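Local coordinates for protein tRNA-splicing endonuclease (Sulfolobus tokodaii, PDB 2CV8) that probably cleaves precursor tRNAs at both splice sites to release the intron, leaving two tRNA halves with 2',3'-cyclic phosphate and 5'-hydroxyl ends, at residues R19-M24 with V54-K59; I31-P36 with I42-I47; L48-G53 with V81-R86; Y91-D96 with V130-E135; Y102-G107 with A112-Y117. All coordinates share one frame; numbering follows the deposited sequence.

Interactions 1 to 3 belong mainly to the N-terminal half of the chain, interactions 4 and 5 to the catalytic C-terminal domain. Helix 50-58 serves both interaction 1 and interaction 3, and strand 46-49, which runs into it, serves interactions 2 and 3. Interactions 4 and 5 meet on one sheet, where strands 114-117 and 128-134 are neighbours. Interactions 1, 3 and 4 are all small apolar contacts, 1 and 4 mostly buried, 3 partly exposed at a helix end. Interaction 2 mixes two hydrogen bonds with apolar packing where a loop meets strand 46-49. Interaction 5, a hairpin, is backbone-bonded and buries the largest surface of the five.

Interaction 1: R19-M24 with V54-K59; sequences RLIYKM and VYLVKK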
# COMPACT_ATOMS: atom_id res chain seq x y z
N ARG B 19 -24.66 27.37 6.56
CA ARG B 19 -23.66 28.15 5.83
C ARG B 19 -22.43 28.49 6.66
O ARG B 19 -21.33 28.62 6.11
CB ARG B 19 -24.28 29.45 5.30
CG ARG B 19 -25.24 29.24 4.15
CD ARG B 19 -25.88 30.54 3.72
NE ARG B 19 -26.68 30.37 2.52
CZ ARG B 19 -27.40 31.35 1.96
NH1 ARG B 19 -27.41 32.56 2.51
NH2 ARG B 19 -28.09 31.12 0.85
N LEU B 20 -22.60 28.65 7.97
CA LEU B 20 -21.48 28.98 8.85
C LEU B 20 -20.60 27.75 9.06
O LEU B 20 -19.38 27.82 8.90
CB LEU B 20 -22.00 29.49 10.20
CG LEU B 20 -22.84 30.77 10.14
CD1 LEU B 20 -23.21 31.20 11.54
CD2 LEU B 20 -22.07 31.87 9.42
N ILE B 21 -21.23 26.63 9.42
CA ILE B 21 -20.51 25.38 9.64
C ILE B 21 -19.74 24.98 8.38
O ILE B 21 -18.65 24.41 8.45
CB ILE B 21 -21.50 24.25 10.02
CG1 ILE B 21 -22.22 24.61 11.33
CG2 ILE B 21 -20.75 22.94 10.18
CD1 ILE B 21 -23.35 23.68 11.72
N TYR B 22 -20.31 25.29 7.22
CA TYR B 22 -19.69 24.95 5.96
C TYR B 22 -18.55 25.91 5.69
O TYR B 22 -17.50 25.52 5.19
CB TYR B 22 -20.71 25.03 4.83
CG TYR B 22 -20.18 24.51 3.51
CD1 TYR B 22 -20.00 23.13 3.30
CD2 TYR B 22 -19.84 25.38 2.48
CE1 TYR B 22 -19.50 22.65 2.10
CE2 TYR B 22 -19.33 24.90 1.28
CZ TYR B 22 -19.16 23.54 1.09
OH TYR B 22 -18.68 23.08 -0.11
N LYS B 23 -18.76 27.18 6.01
CA LYS B 23 -17.72 28.18 5.80
C LYS B 23 -16.49 27.84 6.64
O LYS B 23 -15.36 27.94 6.15
CB LYS B 23 -18.22 29.58 6.17
CG LYS B 23 -18.70 30.40 4.98
CD LYS B 23 -19.00 31.84 5.36
CE LYS B 23 -19.27 32.70 4.13
NZ LYS B 23 -20.43 32.21 3.33
N MSE B 24 -16.72 27.42 7.88
CA MSE B 24 -15.65 27.06 8.80
C MSE B 24 -14.50 26.35 8.08
O MSE B 24 -13.33 26.71 8.24
CB MSE B 24 -16.18 26.15 9.92
CG MSE B 24 -17.09 26.83 10.93
SE MSE B 24 -17.69 25.62 12.35
CE MSE B 24 -15.93 25.11 12.97
N VAL B 54 -18.95 14.36 15.14
CA VAL B 54 -18.21 14.02 16.34
C VAL B 54 -16.99 14.94 16.45
O VAL B 54 -16.64 15.39 17.54
CB VAL B 54 -17.78 12.51 16.33
CG1 VAL B 54 -16.86 12.20 17.52
CG2 VAL B 54 -19.01 11.62 16.40
N TYR B 55 -16.36 15.23 15.32
CA TYR B 55 -15.19 16.11 15.33
C TYR B 55 -15.59 17.51 15.79
O TYR B 55 -15.00 18.05 16.74
CB TYR B 55 -14.57 16.22 13.93
CG TYR B 55 -13.33 17.09 13.90
CD1 TYR B 55 -12.22 16.77 14.69
CD2 TYR B 55 -13.28 18.25 13.14
CE1 TYR B 55 -11.10 17.58 14.71
CE2 TYR B 55 -12.16 19.08 13.16
CZ TYR B 55 -11.07 18.73 13.95
OH TYR B 55 -9.96 19.53 14.00
N LEU B 56 -16.59 18.09 15.12
CA LEU B 56 -17.08 19.43 15.46
C LEU B 56 -17.52 19.55 16.92
O LEU B 56 -17.28 20.57 17.58
CB LEU B 56 -18.22 19.83 14.53
CG LEU B 56 -17.79 20.02 13.07
CD1 LEU B 56 -19.00 20.42 12.23
CD2 LEU B 56 -16.70 21.08 12.99
N VAL B 57 -18.18 18.52 17.43
CA VAL B 57 -18.61 18.54 18.82
C VAL B 57 -17.37 18.65 19.69
O VAL B 57 -17.28 19.52 20.56
CB VAL B 57 -19.37 17.26 19.19
CG1 VAL B 57 -19.40 17.11 20.70
CG2 VAL B 57 -20.79 17.31 18.62
N LYS B 58 -16.40 17.77 19.46
CA LYS B 58 -15.16 17.76 20.22
C LYS B 58 -14.46 19.11 20.11
O LYS B 58 -13.76 19.53 21.03
CB LYS B 58 -14.24 16.66 19.70
CG LYS B 58 -12.90 16.55 20.40
CD LYS B 58 -11.92 15.79 19.53
CE LYS B 58 -10.53 15.70 20.15
NZ LYS B 58 -10.48 14.74 21.28
N LYS B 59 -14.65 19.80 18.99
CA LYS B 59 -14.02 21.09 18.78
C LYS B 59 -14.82 22.22 19.42
O LYS B 59 -14.43 23.39 19.34
CB LYS B 59 -13.87 21.39 17.28
CG LYS B 59 -12.99 20.42 16.51
CD LYS B 59 -11.61 20.22 17.16
CE LYS B 59 -10.86 21.52 17.29
NZ LYS B 59 -9.47 21.27 17.77
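Ile-21 and Leu-56 mark the nearest backbone approach of helices 15-25 and 50-58, with their CA atoms 9.0 Å apart. This is helix-helix packing inside the N-terminal domain of the tRNA-intron endonuclease, and at such a spacing the backbones stay well clear of each other, leaving the side chains to bridge the gap. Leu-56 does most of that work. Its CG stands anti to the carbonyl carbon (chi1 -67°), and the fork beyond it sends one methyl to each partner on the facing helix. The first branch, Leu-56 CD1, meets Ile-21 CG2 at 3.7 Å. That methyl of Ile-21 is the branch anti to the backbone N, while the longer CG1 arm lies beside the N and leaves this touch to CG2. Leu-48, in strand 46-49, which leads into helix 50-58, joins the same cluster, with its CD1 3.6 Å from Leu-56 CD1. Away from the seam, Tyr-22 turns its hydroxyl to Pro-36 O, and Tyr-55 and Lys-59 both reach Glu-99 at the end of helix 87-99, linking this helix pair to its surroundings. The second branch of Leu-56 serves the exposed margin, where Met-24, built as selenomethionine and poorly ordered, bends at its last torsion and runs past the leucine in the opposing sense, bringing its CE to 4.1 Å from Leu-56 CD2.

Interaction 2: I31-P36 with I42-I47; sequences IGISKP and INSELI
Ile-31 lies over the chain from Ser-44 to Ile-47, just where the loop after strand 29-30 sets out. Its CB is 3.9 Å from Ser-44 OG. One bond further, CG1 lies near Glu-45 O and also meets the end of Ile-47, 3.5 Å from Ile-47 CD1. The tip, CD1, rests between the aliphatic part of Glu-45 and that same Ile-47 CD1, again 3.5 Å away. With CG1 anti to the carbonyl carbon (chi1 -60°), the long arm of Ile-31 is swung to the side of its own backbone N, which itself donates to Glu-45 O at 3.3 Å. The carbonyl of Ile-31 is held as well: Ser-44 OG donates to Ile-31 O at 2.6 Å, from a position tilted 23° out of the carbonyl plane. An alanine at Ser-44 would leave Ile-31 O without this donor, and the turn through Gly-32 would probably be freer to shift. Further along the loop, Pro-36 CG closes on Ile-42 CG1 at 3.8 Å. Pro-30 of strand 29-30 lies against Pro-36, Ile-42 and Ser-44, and helix 15-25 reaches over through Arg-19, whose NE donates to Ile-42 O. Strand 46-49 then runs on between its neighbours, with backbone hydrogen bonds from Leu-46 to Ile-12 in strand 9-12 and from Ile-47 to Lys-29 in strand 29-30.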
# COMPACT_ATOMS: atom_id res chain seq x y z
N ILE B 31 -28.07 19.33 0.92
CA ILE B 31 -29.02 18.44 0.25
C ILE B 31 -29.40 18.94 -1.14
O ILE B 31 -29.89 20.06 -1.29
CB ILE B 31 -30.32 18.33 1.08
CG1 ILE B 31 -30.01 17.76 2.47
CG2 ILE B 31 -31.36 17.49 0.34
CD1 ILE B 31 -31.24 17.25 3.22
N GLY B 32 -29.18 18.11 -2.17
CA GLY B 32 -29.54 18.52 -3.52
C GLY B 32 -28.39 19.03 -4.36
O GLY B 32 -28.42 18.91 -5.59
N ILE B 33 -27.39 19.63 -3.72
CA ILE B 33 -26.20 20.13 -4.42
C ILE B 33 -25.11 19.10 -4.18
O ILE B 33 -25.16 18.35 -3.20
CB ILE B 33 -25.67 21.44 -3.82
CG1 ILE B 33 -26.82 22.32 -3.34
CG2 ILE B 33 -24.85 22.18 -4.87
CD1 ILE B 33 -26.34 23.63 -2.75
N SER B 34 -24.12 19.05 -5.06
CA SER B 34 -23.03 18.10 -4.87
C SER B 34 -21.95 18.74 -4.02
O SER B 34 -21.67 18.30 -2.90
CB SER B 34 -22.46 17.68 -6.22
OG SER B 34 -23.45 17.01 -6.99
N LYS B 35 -21.35 19.80 -4.54
CA LYS B 35 -20.32 20.50 -3.81
C LYS B 35 -20.31 21.98 -4.17
O LYS B 35 -19.85 22.38 -5.24
CB LYS B 35 -18.94 19.87 -4.07
CG LYS B 35 -18.65 18.66 -3.18
CD LYS B 35 -17.27 18.08 -3.43
CE LYS B 35 -16.86 17.11 -2.32
NZ LYS B 35 -17.81 15.97 -2.14
N PRO B 36 -20.85 22.82 -3.26
CA PRO B 36 -20.96 24.27 -3.37
C PRO B 36 -19.60 24.97 -3.47
O PRO B 36 -18.69 24.70 -2.66
CB PRO B 36 -21.68 24.66 -2.09
CG PRO B 36 -22.42 23.43 -1.71
CD PRO B 36 -21.46 22.34 -2.01
N ILE B 42 -25.53 27.86 -0.74
CA ILE B 42 -26.21 26.81 0.03
C ILE B 42 -27.58 27.30 0.49
O ILE B 42 -27.67 28.34 1.16
CB ILE B 42 -25.38 26.39 1.29
CG1 ILE B 42 -24.07 25.72 0.86
CG2 ILE B 42 -26.21 25.44 2.17
CD1 ILE B 42 -23.16 25.32 2.03
N ASN B 43 -28.63 26.57 0.14
CA ASN B 43 -29.99 26.95 0.53
C ASN B 43 -30.75 25.78 1.10
O ASN B 43 -31.93 25.89 1.41
CB ASN B 43 -30.76 27.49 -0.67
CG ASN B 43 -30.21 28.79 -1.17
OD1 ASN B 43 -29.21 28.82 -1.90
ND2 ASN B 43 -30.84 29.89 -0.78
N SER B 44 -30.08 24.65 1.22
CA SER B 44 -30.72 23.47 1.77
C SER B 44 -29.95 23.02 3.00
O SER B 44 -28.77 23.32 3.14
CB SER B 44 -30.75 22.36 0.72
OG SER B 44 -29.45 22.04 0.26
N GLU B 45 -30.64 22.32 3.89
CA GLU B 45 -30.06 21.82 5.13
C GLU B 45 -28.70 21.17 4.91
O GLU B 45 -28.50 20.41 3.98
CB GLU B 45 -31.01 20.83 5.80
CG GLU B 45 -31.84 19.99 4.85
CD GLU B 45 -33.16 20.65 4.49
OE1 GLU B 45 -34.02 19.98 3.88
OE2 GLU B 45 -33.33 21.84 4.81
N LEU B 46 -27.77 21.50 5.79
CA LEU B 46 -26.42 20.97 5.72
C LEU B 46 -26.44 19.58 6.33
O LEU B 46 -27.00 19.38 7.41
CB LEU B 46 -25.48 21.89 6.50
CG LEU B 46 -23.95 21.91 6.29
CD1 LEU B 46 -23.28 20.85 7.12
CD2 LEU B 46 -23.65 21.75 4.80
N ILE B 47 -25.87 18.60 5.64
CA ILE B 47 -25.82 17.25 6.18
C ILE B 47 -24.41 16.83 6.56
O ILE B 47 -23.51 16.78 5.73
CB ILE B 47 -26.44 16.25 5.19
CG1 ILE B 47 -27.97 16.39 5.26
CG2 ILE B 47 -26.02 14.83 5.54
CD1 ILE B 47 -28.73 15.27 4.62

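Interaction 3: L48-G53 with V81-R86; sequences LSLIEG and VTQIPR
A single methyl of Leu-50 carries the whole close contact with the end of helix 73-83. Leu-50 CD1 meets Ile-84 CD1 at 3.5 Å and, more loosely, Gln-83 CB at 4.1 Å. Ile-84 is the first residue to leave helical geometry, and its side chain folds at the second torsion (chi2 66°) instead of running extended, yet its terminal methyl still meets the leucine. Gln-83 lends only its base: from CB onward its chain bends and carries the amide away from Leu-50. On the other side, Leu-50 opens helix 50-58, where a capping box of two weak bonds closes the first turn. Ser-49 OG accepts from Glu-52 N at 3.4 Å, and Glu-52 OE1 accepts from Ser-49 N at 3.3 Å, while Glu-52 OE2 accepts from Gly-28 N. Leu-76 and Ile-79 of helix 73-83 also pack on Leu-50, while Ile-51, next along, turns to Phe-87, Leu-90 and Tyr-94 of helix 87-99. Between the two segments themselves only hydrocarbon meets, so this junction probably rests on van der Waals fit and partial exclusion of water, without the directional hold of a polar bond.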
# COMPACT_ATOMS: atom_id res chain seq x y z
N LEU B 48 -24.22 16.54 7.84
CA LEU B 48 -22.92 16.13 8.36
C LEU B 48 -22.92 14.65 8.70
O LEU B 48 -23.90 14.12 9.19
CB LEU B 48 -22.57 16.91 9.62
CG LEU B 48 -22.27 18.41 9.55
CD1 LEU B 48 -21.99 18.93 10.97
CD2 LEU B 48 -21.07 18.68 8.62
N SER B 49 -21.79 14.00 8.44
CA SER B 49 -21.64 12.59 8.75
C SER B 49 -21.25 12.50 10.22
O SER B 49 -20.78 13.49 10.79
CB SER B 49 -20.55 11.97 7.89
OG SER B 49 -19.29 12.57 8.14
N LEU B 50 -21.44 11.34 10.84
CA LEU B 50 -21.07 11.19 12.24
C LEU B 50 -19.61 11.56 12.47
O LEU B 50 -19.28 12.20 13.46
CB LEU B 50 -21.34 9.76 12.72
CG LEU B 50 -22.78 9.56 13.18
CD1 LEU B 50 -23.06 8.08 13.41
CD2 LEU B 50 -23.00 10.38 14.45
N ILE B 51 -18.73 11.17 11.54
CA ILE B 51 -17.32 11.49 11.67
C ILE B 51 -17.12 13.00 11.77
O ILE B 51 -16.37 13.47 12.62
CB ILE B 51 -16.51 10.92 10.48
CG1 ILE B 51 -16.44 9.40 10.61
CG2 ILE B 51 -15.11 11.47 10.46
CD1 ILE B 51 -15.69 8.74 9.48
N GLU B 52 -17.79 13.76 10.91
CA GLU B 52 -17.69 15.21 10.94
C GLU B 52 -18.34 15.78 12.21
O GLU B 52 -17.77 16.64 12.90
CB GLU B 52 -18.38 15.82 9.73
CG GLU B 52 -17.72 15.50 8.42
CD GLU B 52 -18.35 16.24 7.27
OE1 GLU B 52 -19.54 16.02 7.00
OE2 GLU B 52 -17.64 17.06 6.64
N GLY B 53 -19.55 15.32 12.51
CA GLY B 53 -20.25 15.79 13.68
C GLY B 53 -19.50 15.56 14.98
O GLY B 53 -19.42 16.45 15.84
N VAL B 81 -19.33 4.22 16.55
CA VAL B 81 -18.80 2.86 16.60
C VAL B 81 -19.88 1.86 16.22
O VAL B 81 -19.62 0.93 15.45
CB VAL B 81 -18.29 2.50 18.00
CG1 VAL B 81 -17.85 1.05 18.02
CG2 VAL B 81 -17.13 3.40 18.39
N THR B 82 -21.08 2.05 16.75
CA THR B 82 -22.21 1.16 16.47
C THR B 82 -22.76 1.28 15.04
O THR B 82 -22.98 0.27 14.35
CB THR B 82 -23.38 1.41 17.45
OG1 THR B 82 -22.95 1.15 18.79
CG2 THR B 82 -24.54 0.51 17.13
N GLN B 83 -22.97 2.51 14.59
CA GLN B 83 -23.52 2.77 13.26
C GLN B 83 -22.56 2.64 12.08
O GLN B 83 -22.88 1.99 11.08
CB GLN B 83 -24.14 4.17 13.23
CG GLN B 83 -25.18 4.42 14.30
CD GLN B 83 -26.23 3.34 14.33
OE1 GLN B 83 -26.83 3.02 13.30
NE2 GLN B 83 -26.46 2.75 15.50
N ILE B 84 -21.39 3.26 12.19
CA ILE B 84 -20.41 3.26 11.11
C ILE B 84 -19.28 2.23 11.18
O ILE B 84 -18.52 2.18 12.15
CB ILE B 84 -19.78 4.69 10.98
CG1 ILE B 84 -20.69 5.60 10.16
CG2 ILE B 84 -18.41 4.61 10.32
CD1 ILE B 84 -22.02 5.92 10.80
N PRO B 85 -19.16 1.38 10.14
CA PRO B 85 -18.10 0.37 10.11
C PRO B 85 -16.75 1.06 9.97
O PRO B 85 -16.60 2.00 9.18
CB PRO B 85 -18.44 -0.46 8.86
CG PRO B 85 -19.92 -0.27 8.70
CD PRO B 85 -20.10 1.19 9.02
N ARG B 86 -15.76 0.61 10.73
CA ARG B 86 -14.42 1.20 10.68
C ARG B 86 -14.41 2.62 11.26
O ARG B 86 -13.48 3.41 11.01
CB ARG B 86 -13.89 1.21 9.25
CG ARG B 86 -13.73 -0.17 8.63
CD ARG B 86 -13.56 -0.08 7.13
NE ARG B 86 -12.42 0.76 6.76
CZ ARG B 86 -12.45 1.68 5.79
NH1 ARG B 86 -13.56 1.87 5.09
NH2 ARG B 86 -11.36 2.40 5.54

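Interaction 4: Y91-D96 with V130-E135; sequences YSVYED and VIALDE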
# COMPACT_ATOMS: atom_id res chain seq x y z
N TYR B 91 -12.32 7.82 12.08
CA TYR B 91 -12.32 9.06 12.85
C TYR B 91 -10.89 9.43 13.23
O TYR B 91 -10.54 10.61 13.28
CB TYR B 91 -13.18 8.93 14.11
CG TYR B 91 -13.15 10.20 14.94
CD1 TYR B 91 -13.87 11.33 14.55
CD2 TYR B 91 -12.32 10.30 16.06
CE1 TYR B 91 -13.77 12.53 15.26
CE2 TYR B 91 -12.21 11.49 16.77
CZ TYR B 91 -12.93 12.61 16.36
OH TYR B 91 -12.81 13.79 17.06
N SER B 92 -10.07 8.43 13.50
CA SER B 92 -8.68 8.69 13.87
C SER B 92 -7.94 9.43 12.76
O SER B 92 -7.23 10.39 13.04
CB SER B 92 -7.96 7.38 14.20
OG SER B 92 -8.47 6.82 15.40
N VAL B 93 -8.12 8.99 11.52
CA VAL B 93 -7.45 9.67 10.41
C VAL B 93 -8.15 11.01 10.12
O VAL B 93 -7.49 12.02 9.88
CB VAL B 93 -7.45 8.83 9.09
CG1 VAL B 93 -6.66 9.57 8.01
CG2 VAL B 93 -6.83 7.47 9.32
N TYR B 94 -9.48 11.02 10.16
CA TYR B 94 -10.20 12.26 9.90
C TYR B 94 -9.69 13.35 10.83
O TYR B 94 -9.25 14.41 10.38
CB TYR B 94 -11.70 12.12 10.15
CG TYR B 94 -12.45 13.39 9.82
CD1 TYR B 94 -12.86 13.67 8.53
CD2 TYR B 94 -12.68 14.35 10.79
CE1 TYR B 94 -13.48 14.86 8.21
CE2 TYR B 94 -13.29 15.55 10.49
CZ TYR B 94 -13.69 15.81 9.19
OH TYR B 94 -14.25 17.02 8.89
N GLU B 95 -9.76 13.06 12.12
CA GLU B 95 -9.34 13.98 13.17
C GLU B 95 -7.88 14.42 13.02
O GLU B 95 -7.59 15.61 13.01
CB GLU B 95 -9.54 13.33 14.53
CG GLU B 95 -9.17 14.20 15.69
CD GLU B 95 -9.20 13.44 16.99
OE1 GLU B 95 -8.41 12.48 17.12
OE2 GLU B 95 -10.02 13.80 17.87
N ASP B 96 -6.98 13.44 12.93
CA ASP B 96 -5.56 13.71 12.81
C ASP B 96 -5.28 14.63 11.63
O ASP B 96 -4.55 15.61 11.75
CB ASP B 96 -4.80 12.40 12.64
CG ASP B 96 -3.28 12.58 12.58
OD1 ASP B 96 -2.71 12.54 11.47
OD2 ASP B 96 -2.65 12.75 13.65
N VAL B 130 -6.88 9.35 0.67
CA VAL B 130 -6.41 8.57 1.79
C VAL B 130 -7.36 7.43 2.12
O VAL B 130 -8.58 7.57 2.04
CB VAL B 130 -6.24 9.44 3.09
CG1 VAL B 130 -5.64 8.60 4.21
CG2 VAL B 130 -5.35 10.65 2.82
N ILE B 131 -6.78 6.30 2.48
CA ILE B 131 -7.55 5.13 2.87
C ILE B 131 -7.08 4.76 4.26
O ILE B 131 -5.92 4.41 4.45
CB ILE B 131 -7.32 3.96 1.91
CG1 ILE B 131 -8.16 4.17 0.64
CG2 ILE B 131 -7.63 2.65 2.61
CD1 ILE B 131 -7.87 3.20 -0.45
N ALA B 132 -7.99 4.86 5.24
CA ALA B 132 -7.66 4.55 6.62
C ALA B 132 -7.58 3.04 6.84
O ALA B 132 -8.38 2.27 6.31
CB ALA B 132 -8.69 5.16 7.55
N LEU B 133 -6.60 2.62 7.65
CA LEU B 133 -6.41 1.22 7.93
C LEU B 133 -6.02 0.94 9.37
O LEU B 133 -5.41 1.78 10.04
CB LEU B 133 -5.35 0.65 6.99
CG LEU B 133 -5.78 -0.56 6.16
CD1 LEU B 133 -7.13 -0.29 5.47
CD2 LEU B 133 -4.70 -0.87 5.16
N ASP B 134 -6.38 -0.25 9.82
CA ASP B 134 -6.07 -0.72 11.16
C ASP B 134 -4.74 -1.44 10.97
O ASP B 134 -4.63 -2.39 10.20
CB ASP B 134 -7.21 -1.63 11.61
CG ASP B 134 -6.87 -2.47 12.83
OD1 ASP B 134 -5.94 -2.11 13.60
OD2 ASP B 134 -7.56 -3.49 13.01
N GLU B 135 -3.69 -0.90 11.60
CA GLU B 135 -2.35 -1.45 11.45
C GLU B 135 -2.29 -2.97 11.45
O GLU B 135 -1.48 -3.57 10.73
CB GLU B 135 -1.43 -0.91 12.55
CG GLU B 135 -1.83 -1.30 13.97
CD GLU B 135 -0.91 -0.69 15.03
OE1 GLU B 135 -1.20 -0.89 16.23
OE2 GLU B 135 0.08 -0.03 14.66
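Ala-132, whose methyl packs on Val-93, has both polar atoms of its backbone held: its N donates to Asp-113 OD2 and its O accepts from Arg-86 NH2, two partners that are themselves joined by a salt bridge. The contact itself is apolar. Val-93 sits on the face of helix 87-99 turned to the strand, and its two methyls divide the work: CG2 meets Ala-132 CB at 3.5 Å, and CG1 meets Val-130 CG1 at 4.1 Å. CG1 is the branch anti to the backbone N (chi1 -176°), which places it along the strand on the side of Val-130. Because Ala-132 offers only a methyl, the backbones come close, Val-93 CA lying 6.4 Å from Ala-132 CA. Strand alternation turns Ile-131 and Leu-133 to the other side of the sheet, where Leu-133 packs on Ser-141 of the second subunit. Phe-114 and Val-163, from the strands flanking 128-134, also touch Val-93. A helix laid by its valine on a central strand of a mixed sheet is the alpha/beta packing of this catalytic domain, which belongs to the PDDEXK clan.

Interaction 5: Y102-G107 with A112-Y117; sequences YVVRSG and ADFAVY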
# COMPACT_ATOMS: atom_id res chain seq x y z
N TYR B 102 -5.57 20.15 7.30
CA TYR B 102 -6.04 19.81 5.96
C TYR B 102 -7.57 19.91 5.96
O TYR B 102 -8.21 19.89 7.02
CB TYR B 102 -5.66 18.38 5.57
CG TYR B 102 -4.18 18.07 5.51
CD1 TYR B 102 -3.45 17.83 6.68
CD2 TYR B 102 -3.52 17.96 4.29
CE1 TYR B 102 -2.09 17.50 6.62
CE2 TYR B 102 -2.16 17.63 4.22
CZ TYR B 102 -1.45 17.39 5.39
OH TYR B 102 -0.11 17.04 5.34
N VAL B 103 -8.14 20.06 4.78
CA VAL B 103 -9.59 20.09 4.63
C VAL B 103 -9.88 18.67 4.15
O VAL B 103 -9.42 18.24 3.09
CB VAL B 103 -10.02 21.14 3.58
CG1 VAL B 103 -11.52 21.12 3.38
CG2 VAL B 103 -9.60 22.50 4.06
N VAL B 104 -10.62 17.92 4.95
CA VAL B 104 -10.95 16.54 4.66
C VAL B 104 -12.37 16.32 4.17
O VAL B 104 -13.33 16.64 4.85
CB VAL B 104 -10.74 15.68 5.92
CG1 VAL B 104 -10.96 14.20 5.61
CG2 VAL B 104 -9.35 15.94 6.47
N ARG B 105 -12.49 15.74 2.98
CA ARG B 105 -13.79 15.46 2.40
C ARG B 105 -13.91 13.97 2.16
O ARG B 105 -12.94 13.22 2.34
CB ARG B 105 -13.95 16.18 1.06
CG ARG B 105 -13.83 17.70 1.11
CD ARG B 105 -15.16 18.36 0.84
NE ARG B 105 -15.87 18.68 2.08
CZ ARG B 105 -17.19 18.79 2.19
NH1 ARG B 105 -17.97 18.59 1.13
NH2 ARG B 105 -17.74 19.11 3.35
N SER B 106 -15.09 13.54 1.73
CA SER B 106 -15.32 12.13 1.43
C SER B 106 -14.45 11.81 0.23
O SER B 106 -14.24 12.67 -0.62
CB SER B 106 -16.79 11.91 1.06
OG SER B 106 -17.05 10.55 0.77
N GLY B 107 -13.93 10.60 0.17
CA GLY B 107 -13.11 10.22 -0.96
C GLY B 107 -13.70 9.05 -1.72
O GLY B 107 -13.03 8.43 -2.55
N ALA B 112 -11.90 5.80 -2.21
CA ALA B 112 -11.04 5.94 -1.05
C ALA B 112 -11.90 6.49 0.08
O ALA B 112 -13.06 6.85 -0.13
CB ALA B 112 -9.90 6.90 -1.35
N ASP B 113 -11.34 6.54 1.29
CA ASP B 113 -12.09 7.05 2.43
C ASP B 113 -12.16 8.57 2.41
O ASP B 113 -13.23 9.15 2.57
CB ASP B 113 -11.46 6.59 3.74
CG ASP B 113 -11.55 5.09 3.92
OD1 ASP B 113 -12.67 4.55 3.76
OD2 ASP B 113 -10.51 4.46 4.24
N PHE B 114 -11.02 9.22 2.21
CA PHE B 114 -11.01 10.67 2.21
C PHE B 114 -10.34 11.32 1.02
O PHE B 114 -9.51 10.71 0.33
CB PHE B 114 -10.31 11.17 3.48
CG PHE B 114 -10.85 10.57 4.74
CD1 PHE B 114 -10.03 9.79 5.56
CD2 PHE B 114 -12.17 10.81 5.13
CE1 PHE B 114 -10.53 9.24 6.75
CE2 PHE B 114 -12.68 10.27 6.32
CZ PHE B 114 -11.86 9.48 7.13
N ALA B 115 -10.72 12.58 0.78
CA ALA B 115 -10.14 13.41 -0.27
C ALA B 115 -9.57 14.59 0.52
O ALA B 115 -10.29 15.51 0.88
CB ALA B 115 -11.20 13.87 -1.22
N VAL B 116 -8.28 14.53 0.82
CA VAL B 116 -7.63 15.56 1.60
C VAL B 116 -7.10 16.71 0.74
O VAL B 116 -6.46 16.48 -0.29
CB VAL B 116 -6.48 14.96 2.42
CG1 VAL B 116 -5.95 15.96 3.40
CG2 VAL B 116 -6.97 13.72 3.15
N TYR B 117 -7.37 17.94 1.18
CA TYR B 117 -6.95 19.16 0.48
C TYR B 117 -6.10 20.12 1.32
O TYR B 117 -6.33 20.29 2.51
CB TYR B 117 -8.16 19.98 0.04
CG TYR B 117 -9.08 19.33 -0.96
CD1 TYR B 117 -9.92 18.28 -0.60
CD2 TYR B 117 -9.10 19.77 -2.28
CE1 TYR B 117 -10.76 17.68 -1.53
CE2 TYR B 117 -9.94 19.18 -3.22
CZ TYR B 117 -10.76 18.14 -2.84
OH TYR B 117 -11.55 17.52 -3.77
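Val-116 CG1 fills the crook of Tyr-102, 3.3 Å from Tyr-102 CB and equally near its ring carbon CD2. Further along the same face, Val-104 CG1 meets the Phe-114 ring obliquely, 3.6 Å from Phe-114 CD2; with CG beside its own backbone N (chi1 -52°), that ring also has Arg-105 O at its edge. Gly-107 leaves room where a CB would run into Phe-114 O. The other face carries Val-103, Arg-105, Ala-115, with its methyl beside Ser-106 O, and Tyr-117, a predicted active-site residue. The Tyr-117 ring has Val-103 O at its edge and Arg-105 CG obliquely, 4.0 Å from Tyr-117 CE1; the arginine's far end bends off to Gly-28 O. Backbone bonds pair the strands as an antiparallel hairpin, Val-103 N giving an almost straight one to Tyr-117 O (2.9 Å, 175°). With an alanine in place of Phe-114, Val-104 CG1 would lose its ring partner and a gap is likely to open beside it. Asp-113 and Phe-114 form a classic beta bulge opposite Val-130. Strand 103-106 is outermost within this chain's sheet, strand 114-117 bonds onward to 128-134, and helix 87-99 covers Val-104 and Val-116.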